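Local coordinates for protein latency-associated nuclear antigen (Murid herpesvirus 4, PDB 4BLG) that probably binds viral DNA through this C-terminal DNA-binding domain, as part of a latency-associated nuclear antigen, at residues Tyr49-Asn52 / Lys53-Lys56; Lys56-Ser60 / Lys61-Ser65. All blocks are in the same frame, centred on the assembly; numbering follows the deposited sequence.

Contact 1: residues Tyr49-Asn52 / Lys53-Lys56; sequences YTLN and KLHK. With PO4 (phosphate ion), chain E; PO4 (phosphate ion), chain C.
His-55 N donates to Leu-51 O at 2.9 Å with an N-H...O angle of 143°, one of four such bonds joining successive turns of helix 48-57. The domain has the strand-helix-strand-strand-helix-strand order of the viral origin-binding fold known from EBNA1 and papillomavirus E2, and this helix, between the first two strands, occupies the position of the DNA-recognition helix in those relatives. The remaining i to i+4 bonds, from Lys-53 N, Leu-54 N and Lys-56 N to Tyr-49 O, Thr-50 O and Asn-52 O, are nearer to straight.

Two phosphate ions, probably from the crystallisation liquor, lie well apart, one beside Thr-50 and one at the end of Lys-53. Thr-50 OG1 donates to O2 of the first at 2.5 Å. Lys-53 points CG anti to its backbone N (chi1 -175°) and runs on extended, which carries NZ to the second; the modelled distance from Lys-53 NZ to its O1, 2.4 Å, is too short to be trusted in detail. His-47, His-111 and Ser-113 also hydrogen-bond to the first ion, and Met-15 N and Tyr-106 OH to the second.

Methyl CD2 of Leu-51 meets CD2 of Leu-54 at 3.9 Å, the two side chains lying askew to each other. Leu-51 continues onto Tyr-84 and Val-68 of the sheet, while Leu-54 leans on Met-15 and Val-114 and places its CD1 3.7 Å from Thr-50 O. His-55 ND1 is hydrogen-bonded to Thr-66 O, tying the helix to the neighbouring strand, and CB of His-55 sits 3.4 Å from Asn-52 O.

Contact 2: residues Lys56-Ser60 / Lys61-Ser65; sequences KCIQS and KHVLS
A chi1 of -58° and a bend at chi2 (-71°) fold Gln-59 back so that its amide lies alongside the backbone of Ser-65 and bonds to it twice. In this connection from helix 48-57 to strand 64-70, an inverse gamma turn centred on Ile-58 ends the helical run, and an ST turn at Ser-60 follows. Ser-65 N reaches Gln-59 OE1 at 3.0 Å from above the carbonyl plane, whereas Gln-59 NE2 donates almost within its own amide plane to Ser-65 O, also at 3.0 Å. NE2 additionally bonds to His-55 O, which limits rotation of the amide.

Ser-60 sets its OG between backbone N and carbonyl carbon (chi1 74°); OG accepts a hydrogen bond from His-62 N at 3.1 Å and a weak one from Val-63 N, and is itself hydrogen-bonded to Leu-26 O. Across the turn, Ser-60 N donates to Val-63 O at 2.8 Å. On the buried side, Ile-58 CG2 presses on Val-63 CG1 at 3.5 Å, tighter than usual, while Leu-64 packs on Pro-72 of the second subunit. Ser-65 OG donates in the carbonyl plane to Ile-58 O at 2.7 Å.

Overall arrangement
Contact 1 spans most of helix 48-57, and contact 2 follows it directly, sharing Lys-56 and leading the chain into strand 64-70, outermost in the sheet of its own chain. Both are partly buried. In contact 1 regular main-chain bonds hold the helix, Leu-51 faces the sheet and Leu-54 the helix 13-22 side, and Thr-50 and Lys-53 meet anions; in contact 2 the helical pattern stops, and the side chains of glutamine and two serines supply most of the bonds to the backbone. His-55 links the pair by packing, with CE1 4.0 Å from Ser-65 O. Within the assembly, contact 2 touches the second subunit; contact 1 does not.

Contact 1: residues Tyr49-Asn52 / Lys53-Lys56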
# COMPACT_ATOMS: atom_id res chain seq x y z
N TYR A 49 17.17 -3.54 1.70
CA TYR A 49 18.18 -2.78 0.95
C TYR A 49 17.84 -2.78 -0.55
O TYR A 49 17.93 -1.76 -1.24
CB TYR A 49 19.58 -3.32 1.21
CG TYR A 49 19.73 -4.84 1.15
CD1 TYR A 49 19.46 -5.63 2.26
CD2 TYR A 49 20.16 -5.48 -0.00
CE1 TYR A 49 19.59 -7.00 2.23
CE2 TYR A 49 20.30 -6.86 -0.05
CZ TYR A 49 20.02 -7.61 1.07
OH TYR A 49 20.14 -8.99 1.03
N THR A 50 17.41 -3.93 -1.01
CA THR A 50 16.94 -4.10 -2.37
C THR A 50 15.74 -3.20 -2.65
O THR A 50 15.69 -2.51 -3.67
CB THR A 50 16.59 -5.56 -2.59
OG1 THR A 50 17.77 -6.34 -2.35
CG2 THR A 50 16.06 -5.81 -4.00
N LEU A 51 14.77 -3.18 -1.73
CA LEU A 51 13.61 -2.32 -1.93
C LEU A 51 13.98 -0.83 -1.86
O LEU A 51 13.37 -0.02 -2.53
CB LEU A 51 12.48 -2.67 -0.95
CG LEU A 51 11.83 -4.05 -1.15
CD1 LEU A 51 10.63 -4.22 -0.22
CD2 LEU A 51 11.40 -4.28 -2.59
N ASN A 52 15.00 -0.45 -1.09
CA ASN A 52 15.48 0.93 -1.16
C ASN A 52 15.96 1.23 -2.57
O ASN A 52 15.69 2.31 -3.12
CB ASN A 52 16.60 1.20 -0.15
CG ASN A 52 16.11 1.29 1.28
OD1 ASN A 52 16.62 0.61 2.16
ND2 ASN A 52 15.11 2.14 1.52
N LYS A 53 16.68 0.29 -3.18
CA LYS A 53 17.07 0.46 -4.58
C LYS A 53 15.85 0.73 -5.45
O LYS A 53 15.83 1.71 -6.20
CB LYS A 53 17.82 -0.76 -5.11
CG LYS A 53 18.38 -0.59 -6.53
CD LYS A 53 19.15 -1.85 -6.96
CE LYS A 53 19.50 -1.84 -8.45
NZ LYS A 53 20.62 -2.78 -8.79
N LEU A 54 14.84 -0.14 -5.36
CA LEU A 54 13.66 -0.03 -6.23
C LEU A 54 12.96 1.30 -5.98
O LEU A 54 12.38 1.89 -6.88
CB LEU A 54 12.69 -1.18 -5.99
CG LEU A 54 12.81 -2.40 -6.91
CD1 LEU A 54 14.24 -2.85 -7.02
CD2 LEU A 54 11.92 -3.53 -6.42
N HIS A 55 13.03 1.76 -4.74
CA HIS A 55 12.37 3.00 -4.37
C HIS A 55 13.00 4.18 -5.10
O HIS A 55 12.28 5.03 -5.62
CB HIS A 55 12.46 3.23 -2.87
CG HIS A 55 12.19 4.65 -2.48
ND1 HIS A 55 10.93 5.20 -2.51
CD2 HIS A 55 13.03 5.62 -2.07
CE1 HIS A 55 11.01 6.47 -2.13
NE2 HIS A 55 12.27 6.74 -1.85
N LYS A 56 14.33 4.25 -5.13
CA LYS A 56 14.97 5.36 -5.85
C LYS A 56 14.78 5.18 -7.37
O LYS A 56 14.71 6.16 -8.11
CB LYS A 56 16.46 5.53 -5.46
CG LYS A 56 16.79 5.90 -3.96
CD LYS A 56 16.67 7.40 -3.56
CE LYS A 56 16.99 7.57 -2.06
NZ LYS A 56 16.09 8.47 -1.27
P PO4 E . 22.48 -0.98 -10.82
O1 PO4 E . 21.70 -2.27 -10.84
O2 PO4 E . 21.53 0.19 -10.93
O3 PO4 E . 23.26 -0.88 -9.53
O4 PO4 E . 23.44 -0.95 -11.99
P PO4 C . 17.98 -9.79 -3.69
O1 PO4 C . 18.63 -10.98 -3.05
O2 PO4 C . 17.57 -8.83 -2.60
O3 PO4 C . 18.97 -9.11 -4.61
O4 PO4 C . 16.74 -10.20 -4.45

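Contact 2: residues Lys56-Ser60 / Lys61-Ser65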
# COMPACT_ATOMS: atom_id res chain seq x y z
N LYS A 56 14.33 4.25 -5.13
CA LYS A 56 14.97 5.36 -5.85
C LYS A 56 14.78 5.18 -7.37
O LYS A 56 14.71 6.16 -8.11
CB LYS A 56 16.46 5.53 -5.46
CG LYS A 56 16.79 5.90 -3.96
CD LYS A 56 16.67 7.40 -3.56
CE LYS A 56 16.99 7.57 -2.06
NZ LYS A 56 16.09 8.47 -1.27
N CYS A 57 14.67 3.94 -7.83
CA CYS A 57 14.59 3.67 -9.27
C CYS A 57 13.21 3.72 -9.93
O CYS A 57 13.08 4.20 -11.06
CB CYS A 57 15.24 2.32 -9.58
SG CYS A 57 17.02 2.34 -9.38
N ILE A 58 12.18 3.20 -9.27
CA ILE A 58 10.85 3.15 -9.86
C ILE A 58 10.12 4.46 -9.61
O ILE A 58 9.18 4.55 -8.79
CB ILE A 58 10.03 1.95 -9.32
CG1 ILE A 58 10.79 0.65 -9.62
CG2 ILE A 58 8.66 1.89 -9.97
CD1 ILE A 58 10.24 -0.57 -8.89
N GLN A 59 10.58 5.48 -10.33
CA GLN A 59 10.07 6.84 -10.21
C GLN A 59 10.10 7.50 -11.58
O GLN A 59 11.06 7.36 -12.33
CB GLN A 59 10.93 7.66 -9.25
CG GLN A 59 11.04 7.10 -7.85
CD GLN A 59 9.76 7.23 -7.05
OE1 GLN A 59 8.73 7.69 -7.56
NE2 GLN A 59 9.81 6.81 -5.79
N SER A 60 9.04 8.23 -11.90
CA SER A 60 8.97 9.02 -13.12
C SER A 60 7.71 9.87 -13.08
O SER A 60 7.07 10.00 -12.03
CB SER A 60 8.94 8.12 -14.36
OG SER A 60 7.66 7.52 -14.49
N LYS A 61 7.36 10.44 -14.22
CA LYS A 61 6.15 11.25 -14.30
C LYS A 61 4.90 10.37 -14.25
O LYS A 61 3.82 10.85 -13.90
CB LYS A 61 6.15 12.08 -15.58
CG LYS A 61 6.08 13.57 -15.34
CD LYS A 61 7.29 14.08 -14.59
CE LYS A 61 7.29 15.59 -14.53
NZ LYS A 61 8.57 16.13 -14.01
N HIS A 62 5.04 9.10 -14.61
CA HIS A 62 3.88 8.22 -14.70
C HIS A 62 3.91 7.07 -13.70
O HIS A 62 2.99 6.26 -13.65
CB HIS A 62 3.75 7.67 -16.12
CG HIS A 62 3.39 8.71 -17.14
ND1 HIS A 62 4.21 9.77 -17.43
CD2 HIS A 62 2.29 8.85 -17.92
CE1 HIS A 62 3.64 10.52 -18.36
NE2 HIS A 62 2.47 9.98 -18.67
N VAL A 63 4.98 6.99 -12.92
CA VAL A 63 5.13 5.97 -11.90
C VAL A 63 5.64 6.65 -10.65
O VAL A 63 6.70 7.27 -10.69
CB VAL A 63 6.17 4.88 -12.28
CG1 VAL A 63 6.01 3.66 -11.38
CG2 VAL A 63 6.04 4.49 -13.74
N LEU A 64 4.89 6.56 -9.56
CA LEU A 64 5.32 7.16 -8.30
C LEU A 64 5.38 6.08 -7.24
O LEU A 64 4.43 5.32 -7.07
CB LEU A 64 4.35 8.25 -7.88
CG LEU A 64 3.95 9.25 -8.98
CD1 LEU A 64 2.95 10.24 -8.42
CD2 LEU A 64 5.15 9.98 -9.53
N SER A 65 6.49 6.01 -6.53
CA SER A 65 6.65 4.98 -5.51
C SER A 65 6.79 5.55 -4.11
O SER A 65 7.44 6.57 -3.89
CB SER A 65 7.83 4.07 -5.82
OG SER A 65 7.61 3.34 -7.02